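Long-range contacts in cytidine deaminase (Mycobacterium leprae, PDB 3R2N), which probably catalyses the zinc-dependent hydrolytic deamination of cytidine to uridine in pyrimidine salvage, working as a homotetramer: residues 34-40 with 76-82; 97-101 with 119-125. The contacts are given in a common frame with arbitrary orientation. Where two conformers were deposited one is given. Numbering follows the deposited sequence.

Contact 1: 34-40 with 76-82; sequences GVAGFVN and RLVAVYC
Two strands of the mixed sheet at the heart of the cytidine deaminase fold run antiparallel, their axes 4.7 Å apart at 163°, with a classic beta bulge. Val-35 (chi1 p) forms a non-hydrogen-bonded pair with Cys-82, CA atoms 4.2 Å apart, and sets CG2 3.5 Å from Val-80 CG1, on the face covered by helix 61-71. Ala-36 pairs through both hydrogen bonds with Tyr-81: N to Tyr-81 O 3.1 Å, Tyr-81 N to Ala-36 O 2.9 Å. Gly-37 lies opposite Val-80, its CA making a CA-H...O contact of 3.0 Å with Ala-79 O. Phe-38, on the helix 10-21 side with Ala-36, Ala-79 and Tyr-81, donates N to Ala-79 O (2.9 Å). Phe-38 O takes Val-78 N at 2.8 Å and, weakly, Ala-79 N at 3.4 Å; Val-78, at phi/psi -121/-35, is the extra residue that moves Val-39 opposite Leu-77. Asn-40 leaves the strand with N bonded to Arg-76 O (2.8 Å), and its p rotamer brings OD1 to Arg-76 N at 3.2 Å.

Contact 2: 97-101 with 119-125; sequences RQLLY and MAQLLPQ
Tyr-101 (chi1 t) lays one face of its ring against Gln-125, OH 3.6 Å from Gln-125 CG, with its CD1 4.0 Å from Met-119 CB and its CB 3.9 Å from Leu-123 CD2. The CA atoms of Tyr-101 and Met-119 are 6.3 Å apart, those of Arg-97 and Leu-123 6.6 Å. One turn earlier, extended Arg-97 (m, t, t) donates NH1 to Leu-122 O at 3.0 Å, at the last residue of helix 119-122; the same NH1 is hydrogen-bonded to Pro-124 O of the second subunit. Met-119, m at all three chi angles, puts CE 3.4 Å from Arg-97 O and SD 4.2 Å from Leu-100 CB. Leu-123 (phi/psi -136/71) breaks the helix after its N bonds Met-119 O (2.7 Å). A water donates to Gln-98 OE1 (2.7 Å) and weakly accepts from Gln-125 NE2 (3.2 Å); Gln-98 OE1 also hydrogen-bonds Gly-94 N of the second subunit. The last modelled turn packs on helix 94-104, which carries zinc ligand Cys-96, and Leu-100, Met-119 and Leu-122 rest on Ile-110 of strand 109-112.

Overall arrangement
Contact 1 lies near the centre of the chain and contact 2 further out, though both are largely buried. They share no helix or strand, yet strand 77-83 leads on to helix 94-104 in sequence, and the two contacts meet where Leu-100 CD2 packs 3.8 Å from Leu-77 CD1. Within 34-40 and 76-82 the backbone does most of the bonding, and no other chain of the assembly touches them. Between 97-101 and 119-125 side chains do the work: apolar packing, one arginine-to-carbonyl bond and a water. That second contact borders two other subunits of the tetramer, and Arg-97 and Gln-98 hydrogen-bond to the second subunit as well as meeting 119-125, Gln-98 partly through a water.

Contact 1: 34-40 with 76-82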
ATOM      1  N   GLY D  34      -9.091 -15.213   7.067  1.00 28.24           N
ATOM      2  CA  GLY D  34     -10.153 -15.377   6.102  1.00 28.48           C
ATOM      3  C   GLY D  34     -11.219 -14.340   6.371  1.00 28.97           C
ATOM      4  O   GLY D  34     -11.346 -13.858   7.503  1.00 28.61           O
ATOM      5  N   VAL D  35     -11.949 -13.950   5.321  1.00 28.55           N
ATOM      6  CA  VAL D  35     -13.043 -12.995   5.480  1.00 28.19           C
ATOM      7  C   VAL D  35     -14.189 -13.422   4.600  1.00 28.45           C
ATOM      8  O   VAL D  35     -13.990 -14.047   3.566  1.00 29.34           O
ATOM      9  CB  VAL D  35     -12.622 -11.511   5.165  1.00 28.52           C
ATOM     10  CG1 VAL D  35     -12.302 -11.295   3.653  1.00 26.87           C
ATOM     11  CG2 VAL D  35     -13.690 -10.548   5.618  1.00 27.75           C
ATOM     12  N   ALA D  36     -15.394 -13.067   5.002  1.00 28.50           N
ATOM     13  CA  ALA D  36     -16.555 -13.422   4.243  1.00 28.97           C
ATOM     14  C   ALA D  36     -17.560 -12.294   4.429  1.00 29.34           C
ATOM     15  O   ALA D  36     -17.658 -11.702   5.519  1.00 29.00           O
ATOM     16  CB  ALA D  36     -17.145 -14.793   4.726  1.00 29.57           C
ATOM     17  N   GLY D  37     -18.326 -12.046   3.364  1.00 30.06           N
ATOM     18  CA  GLY D  37     -19.219 -10.911   3.278  1.00 30.11           C
ATOM     19  C   GLY D  37     -20.509 -11.292   2.583  1.00 30.87           C
ATOM     20  O   GLY D  37     -20.509 -12.150   1.711  1.00 30.89           O
ATOM     21  N   PHE D  38     -21.613 -10.676   3.004  1.00 31.17           N
ATOM     22  CA  PHE D  38     -22.841 -10.665   2.207  1.00 31.69           C
ATOM     23  C   PHE D  38     -22.930  -9.386   1.402  1.00 31.42           C
ATOM     24  O   PHE D  38     -22.674  -8.297   1.916  1.00 31.23           O
ATOM     25  CB  PHE D  38     -24.055 -10.790   3.097  1.00 31.44           C
ATOM     26  CG  PHE D  38     -24.301 -12.179   3.591  1.00 32.13           C
ATOM     27  CD1 PHE D  38     -24.367 -13.247   2.698  1.00 31.11           C
ATOM     28  CD2 PHE D  38     -24.501 -12.425   4.949  1.00 31.67           C
ATOM     29  CE1 PHE D  38     -24.626 -14.562   3.145  1.00 29.88           C
ATOM     30  CE2 PHE D  38     -24.764 -13.732   5.406  1.00 32.95           C
ATOM     31  CZ  PHE D  38     -24.808 -14.803   4.488  1.00 31.80           C
ATOM     32  N   VAL D  39     -23.270  -9.516   0.129  1.00 31.94           N
ATOM     33  CA  VAL D  39     -23.450  -8.338  -0.729  1.00 31.78           C
ATOM     34  C   VAL D  39     -24.945  -7.977  -0.660  1.00 32.92           C
ATOM     35  O   VAL D  39     -25.747  -8.764  -0.127  1.00 33.20           O
ATOM     36  CB  VAL D  39     -22.939  -8.603  -2.166  1.00 31.23           C
ATOM     37  CG1 VAL D  39     -22.785  -7.331  -2.902  1.00 31.61           C
ATOM     38  CG2 VAL D  39     -21.577  -9.290  -2.109  1.00 30.40           C
ATOM     39  N   ASN D  40     -25.307  -6.787  -1.139  1.00 33.25           N
ATOM     40  CA  ASN D  40     -26.685  -6.304  -1.085  1.00 34.15           C
ATOM     41  C   ASN D  40     -27.670  -7.066  -1.979  1.00 36.03           C
ATOM     42  O   ASN D  40     -28.882  -6.851  -1.873  1.00 36.84           O
ATOM     43  CB  ASN D  40     -26.766  -4.785  -1.329  1.00 33.39           C
ATOM     44  CG  ASN D  40     -26.227  -4.374  -2.688  1.00 34.08           C
ATOM     45  OD1 ASN D  40     -25.535  -5.157  -3.360  1.00 33.16           O
ATOM     46  ND2 ASN D  40     -26.529  -3.134  -3.101  1.00 31.54           N
ATOM     47  N   ARG D  76     -22.812  -3.557  -3.203  1.00 35.85           N
ATOM     48  CA  ARG D  76     -22.459  -2.915  -1.970  1.00 35.71           C
ATOM     49  C   ARG D  76     -22.394  -3.978  -0.917  1.00 35.00           C
ATOM     50  O   ARG D  76     -23.306  -4.801  -0.817  1.00 34.70           O
ATOM     51  CB  ARG D  76     -23.548  -1.917  -1.554  1.00 36.96           C
ATOM     52  CG  ARG D  76     -23.780  -0.759  -2.515  1.00 39.55           C
ATOM     53  CD  ARG D  76     -22.641   0.256  -2.540  1.00 43.43           C
ATOM     54  NE  ARG D  76     -22.642   1.139  -1.371  1.00 46.22           N
ATOM     55  CZ  ARG D  76     -21.643   1.950  -1.025  1.00 46.96           C
ATOM     56  NH1 ARG D  76     -20.524   2.004  -1.751  1.00 46.23           N
ATOM     57  NH2 ARG D  76     -21.760   2.705   0.063  1.00 46.67           N
ATOM     58  N   LEU D  77     -21.337  -3.937  -0.107  1.00 34.64           N
ATOM     59  CA  LEU D  77     -21.185  -4.851   1.023  1.00 34.07           C
ATOM     60  C   LEU D  77     -22.221  -4.562   2.077  1.00 34.00           C
ATOM     61  O   LEU D  77     -22.560  -3.413   2.335  1.00 34.57           O
ATOM     62  CB  LEU D  77     -19.786  -4.738   1.634  1.00 34.10           C
ATOM     63  CG  LEU D  77     -18.612  -5.302   0.829  1.00 34.32           C
ATOM     64  CD1 LEU D  77     -17.350  -4.921   1.517  1.00 35.30           C
ATOM     65  CD2 LEU D  77     -18.694  -6.810   0.698  1.00 33.77           C
ATOM     66  N   VAL D  78     -22.728  -5.606   2.701  1.00 33.55           N
ATOM     67  CA  VAL D  78     -23.754  -5.421   3.700  1.00 33.73           C
ATOM     68  C   VAL D  78     -23.344  -5.958   5.088  1.00 33.56           C
ATOM     69  O   VAL D  78     -23.675  -5.363   6.115  1.00 33.71           O
ATOM     70  CB  VAL D  78     -25.085  -5.983   3.140  1.00 34.80           C
ATOM     71  CG1 VAL D  78     -25.885  -6.728   4.165  1.00 36.56           C
ATOM     72  CG2 VAL D  78     -25.883  -4.852   2.488  1.00 35.55           C
ATOM     73  N   ALA D  79     -22.596  -7.060   5.121  1.00 32.90           N
ATOM     74  CA  ALA D  79     -22.111  -7.598   6.389  1.00 32.74           C
ATOM     75  C   ALA D  79     -20.796  -8.328   6.180  1.00 32.26           C
ATOM     76  O   ALA D  79     -20.636  -9.038   5.185  1.00 32.11           O
ATOM     77  CB  ALA D  79     -23.151  -8.520   7.033  1.00 32.99           C
ATOM     78  N   VAL D  80     -19.864  -8.167   7.119  1.00 31.65           N
ATOM     79  CA  VAL D  80     -18.519  -8.736   6.976  1.00 31.46           C
ATOM     80  C   VAL D  80     -18.040  -9.371   8.286  1.00 32.26           C
ATOM     81  O   VAL D  80     -18.233  -8.799   9.373  1.00 32.35           O
ATOM     82  CB  VAL D  80     -17.492  -7.654   6.531  1.00 30.75           C
ATOM     83  CG1 VAL D  80     -16.095  -8.218   6.464  1.00 29.88           C
ATOM     84  CG2 VAL D  80     -17.871  -7.088   5.205  1.00 30.65           C
ATOM     85  N   TYR D  81     -17.403 -10.540   8.166  1.00 32.08           N
ATOM     86  CA  TYR D  81     -16.859 -11.279   9.304  1.00 32.43           C
ATOM     87  C   TYR D  81     -15.428 -11.734   8.962  1.00 32.35           C
ATOM     88  O   TYR D  81     -15.234 -12.586   8.074  1.00 32.27           O
ATOM     89  CB  TYR D  81     -17.746 -12.507   9.575  1.00 32.91           C
ATOM     90  CG  TYR D  81     -17.689 -13.095  10.984  1.00 33.94           C
ATOM     91  CD1 TYR D  81     -18.831 -13.593  11.592  1.00 35.33           C
ATOM     92  CD2 TYR D  81     -16.492 -13.181  11.695  1.00 34.05           C
ATOM     93  CE1 TYR D  81     -18.788 -14.137  12.895  1.00 35.56           C
ATOM     94  CE2 TYR D  81     -16.439 -13.739  12.983  1.00 33.53           C
ATOM     95  CZ  TYR D  81     -17.584 -14.197  13.570  1.00 35.66           C
ATOM     96  OH  TYR D  81     -17.512 -14.723  14.834  1.00 36.68           O
ATOM     97  N   CYS D  82     -14.441 -11.160   9.654  1.00 32.40           N
ATOM     98  CA  CYS D  82     -13.038 -11.511   9.447  0.70 32.78           C
ATOM     99  C   CYS D  82     -12.549 -12.458  10.557  1.00 33.48           C
ATOM    100  O   CYS D  82     -12.910 -12.303  11.745  1.00 34.48           O
ATOM    101  CB  CYS D  82     -12.219 -10.223   9.399  0.70 32.84           C
ATOM    102  SG  CYS D  82     -10.517 -10.342   8.877  0.70 34.31           S
TER

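Contact 2: 97-101 with 119-125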
ATOM      1  N   ARG D  97     -10.595  -0.694   6.868  1.00 29.93           N
ATOM      2  CA  ARG D  97     -11.808   0.039   7.249  1.00 30.37           C
ATOM      3  C   ARG D  97     -12.100   1.090   6.171  1.00 30.99           C
ATOM      4  O   ARG D  97     -13.260   1.305   5.798  1.00 31.23           O
ATOM      5  CB  ARG D  97     -11.721   0.676   8.640  1.00 30.38           C
ATOM      6  CG  ARG D  97     -11.397  -0.280   9.766  1.00 29.99           C
ATOM      7  CD  ARG D  97     -11.435   0.425  11.123  1.00 31.17           C
ATOM      8  NE  ARG D  97     -10.774  -0.361  12.162  1.00 32.02           N
ATOM      9  CZ  ARG D  97     -10.883  -0.167  13.478  1.00 33.17           C
ATOM     10  NH1 ARG D  97     -11.656   0.790  13.967  1.00 30.82           N
ATOM     11  NH2 ARG D  97     -10.187  -0.942  14.316  1.00 32.97           N
ATOM     12  N   GLN D  98     -11.052   1.704   5.628  1.00 30.91           N
ATOM     13  CA  GLN D  98     -11.259   2.629   4.521  1.00 31.46           C
ATOM     14  C   GLN D  98     -11.820   1.910   3.255  1.00 31.18           C
ATOM     15  O   GLN D  98     -12.739   2.434   2.636  1.00 31.67           O
ATOM     16  CB  GLN D  98     -10.006   3.490   4.262  1.00 32.04           C
ATOM     17  CG  GLN D  98     -10.218   4.753   3.368  1.00 33.55           C
ATOM     18  CD  GLN D  98     -10.937   5.870   4.099  1.00 36.49           C
ATOM     19  OE1 GLN D  98     -10.498   6.303   5.163  1.00 39.59           O
ATOM     20  NE2 GLN D  98     -12.056   6.324   3.558  1.00 35.68           N
ATOM     21  N   LEU D  99     -11.316   0.722   2.890  1.00 30.57           N
ATOM     22  CA  LEU D  99     -11.889  -0.010   1.729  1.00 30.59           C
ATOM     23  C   LEU D  99     -13.361  -0.329   1.982  1.00 30.50           C
ATOM     24  O   LEU D  99     -14.217   0.017   1.161  1.00 31.01           O
ATOM     25  CB  LEU D  99     -11.114  -1.289   1.366  1.00 29.30           C
ATOM     26  CG  LEU D  99      -9.614  -1.234   1.047  1.00 32.45           C
ATOM     27  CD1 LEU D  99      -9.134  -2.566   0.567  1.00 33.36           C
ATOM     28  CD2 LEU D  99      -9.192  -0.142   0.045  1.00 34.61           C
ATOM     29  N   LEU D 100     -13.642  -0.934   3.139  1.00 29.89           N
ATOM     30  CA  LEU D 100     -14.988  -1.318   3.533  1.00 30.08           C
ATOM     31  C   LEU D 100     -15.973  -0.159   3.532  1.00 32.03           C
ATOM     32  O   LEU D 100     -17.151  -0.311   3.146  1.00 32.47           O
ATOM     33  CB  LEU D 100     -14.973  -1.964   4.918  1.00 29.03           C
ATOM     34  CG  LEU D 100     -14.156  -3.236   5.036  1.00 27.42           C
ATOM     35  CD1 LEU D 100     -13.914  -3.598   6.498  1.00 25.95           C
ATOM     36  CD2 LEU D 100     -14.808  -4.367   4.266  1.00 25.75           C
ATOM     37  N   TYR D 101     -15.497   0.995   3.978  1.00 33.56           N
ATOM     38  CA  TYR D 101     -16.318   2.174   4.027  1.00 35.30           C
ATOM     39  C   TYR D 101     -16.696   2.525   2.615  1.00 35.23           C
ATOM     40  O   TYR D 101     -17.863   2.775   2.327  1.00 36.71           O
ATOM     41  CB  TYR D 101     -15.581   3.370   4.649  1.00 36.05           C
ATOM     42  CG  TYR D 101     -16.549   4.485   4.991  1.00 39.90           C
ATOM     43  CD1 TYR D 101     -17.286   4.440   6.182  1.00 42.71           C
ATOM     44  CD2 TYR D 101     -16.761   5.563   4.124  1.00 42.53           C
ATOM     45  CE1 TYR D 101     -18.188   5.448   6.519  1.00 44.39           C
ATOM     46  CE2 TYR D 101     -17.675   6.581   4.446  1.00 44.66           C
ATOM     47  CZ  TYR D 101     -18.382   6.509   5.658  1.00 46.83           C
ATOM     48  OH  TYR D 101     -19.301   7.491   6.028  1.00 50.57           O
ATOM     49  N   MET D 119     -19.737   0.555  10.299  1.00 35.28           N
ATOM     50  CA  MET D 119     -18.601   1.351   9.839  1.00 35.13           C
ATOM     51  C   MET D 119     -18.612   2.794  10.309  1.00 36.16           C
ATOM     52  O   MET D 119     -17.551   3.416  10.424  1.00 36.85           O
ATOM     53  CB  MET D 119     -18.447   1.288   8.321  1.00 34.24           C
ATOM     54  CG  MET D 119     -17.923  -0.050   7.825  1.00 34.11           C
ATOM     55  SD  MET D 119     -16.387  -0.646   8.614  1.00 32.86           S
ATOM     56  CE  MET D 119     -15.386   0.831   8.352  1.00 32.31           C
ATOM     57  N   ALA D 120     -19.799   3.334  10.572  1.00 36.71           N
ATOM     58  CA  ALA D 120     -19.920   4.654  11.193  1.00 37.67           C
ATOM     59  C   ALA D 120     -19.227   4.664  12.557  1.00 37.99           C
ATOM     60  O   ALA D 120     -18.556   5.639  12.912  1.00 38.29           O
ATOM     61  CB  ALA D 120     -21.424   5.057  11.331  1.00 37.89           C
ATOM     62  N   GLN D 121     -19.416   3.578  13.313  1.00 37.62           N
ATOM     63  CA  GLN D 121     -18.754   3.406  14.597  1.00 38.17           C
ATOM     64  C   GLN D 121     -17.269   3.096  14.447  1.00 37.21           C
ATOM     65  O   GLN D 121     -16.449   3.576  15.239  1.00 37.58           O
ATOM     66  CB  GLN D 121     -19.440   2.315  15.423  1.00 38.75           C
ATOM     67  CG  GLN D 121     -20.894   2.614  15.695  1.00 40.25           C
ATOM     68  CD  GLN D 121     -21.673   1.399  16.147  1.00 43.26           C
ATOM     69  OE1 GLN D 121     -21.773   0.402  15.437  1.00 43.17           O
ATOM     70  NE2 GLN D 121     -22.257   1.487  17.338  1.00 46.46           N
ATOM     71  N   LEU D 122     -16.922   2.295  13.442  1.00 35.37           N
ATOM     72  CA  LEU D 122     -15.532   1.858  13.282  1.00 34.51           C
ATOM     73  C   LEU D 122     -14.638   2.858  12.576  1.00 34.02           C
ATOM     74  O   LEU D 122     -13.440   2.890  12.840  1.00 33.68           O
ATOM     75  CB  LEU D 122     -15.437   0.473  12.631  1.00 33.28           C
ATOM     76  CG  LEU D 122     -16.083  -0.672  13.432  1.00 33.90           C
ATOM     77  CD1 LEU D 122     -15.842  -1.967  12.696  1.00 32.33           C
ATOM     78  CD2 LEU D 122     -15.546  -0.758  14.863  1.00 31.97           C
ATOM     79  N   LEU D 123     -15.209   3.674  11.696  1.00 33.67           N
ATOM     80  CA  LEU D 123     -14.430   4.712  11.032  1.00 34.95           C
ATOM     81  C   LEU D 123     -15.200   6.029  11.010  1.00 36.20           C
ATOM     82  O   LEU D 123     -15.634   6.451   9.937  1.00 36.14           O
ATOM     83  CB  LEU D 123     -14.023   4.274   9.607  1.00 33.13           C
ATOM     84  CG  LEU D 123     -12.922   4.995   8.811  1.00 34.19           C
ATOM     85  CD1 LEU D 123     -11.496   4.689   9.336  1.00 31.93           C
ATOM     86  CD2 LEU D 123     -12.987   4.631   7.322  1.00 30.47           C
ATOM     87  N   PRO D 124     -15.361   6.695  12.193  1.00 38.15           N
ATOM     88  CA  PRO D 124     -16.044   8.014  12.278  1.00 39.67           C
ATOM     89  C   PRO D 124     -15.414   9.001  11.333  1.00 41.46           C
ATOM     90  O   PRO D 124     -14.184   9.042  11.216  1.00 40.71           O
ATOM     91  CB  PRO D 124     -15.769   8.484  13.698  1.00 39.97           C
ATOM     92  CG  PRO D 124     -15.253   7.305  14.433  1.00 38.80           C
ATOM     93  CD  PRO D 124     -14.720   6.321  13.471  1.00 37.93           C
ATOM     94  N   GLN D 125     -16.248   9.796  10.669  1.00 44.35           N
ATOM     95  CA  GLN D 125     -15.779  10.671   9.579  1.00 47.05           C
ATOM     96  C   GLN D 125     -15.758  12.150   9.985  1.00 48.95           C
ATOM     97  O   GLN D 125     -15.592  12.495  11.164  1.00 50.56           O
ATOM     98  CB  GLN D 125     -16.668  10.485   8.332  1.00 47.50           C
ATOM     99  CG  GLN D 125     -16.594   9.123   7.670  1.00 48.38           C
ATOM    100  CD  GLN D 125     -15.321   8.942   6.825  1.00 50.68           C
ATOM    101  OE1 GLN D 125     -14.987   9.778   5.969  1.00 51.61           O
ATOM    102  NE2 GLN D 125     -14.622   7.836   7.058  1.00 48.59           N
TER
HETATM  103  O   HOH W   1     -11.514   8.331   6.691  1.00 37.94           O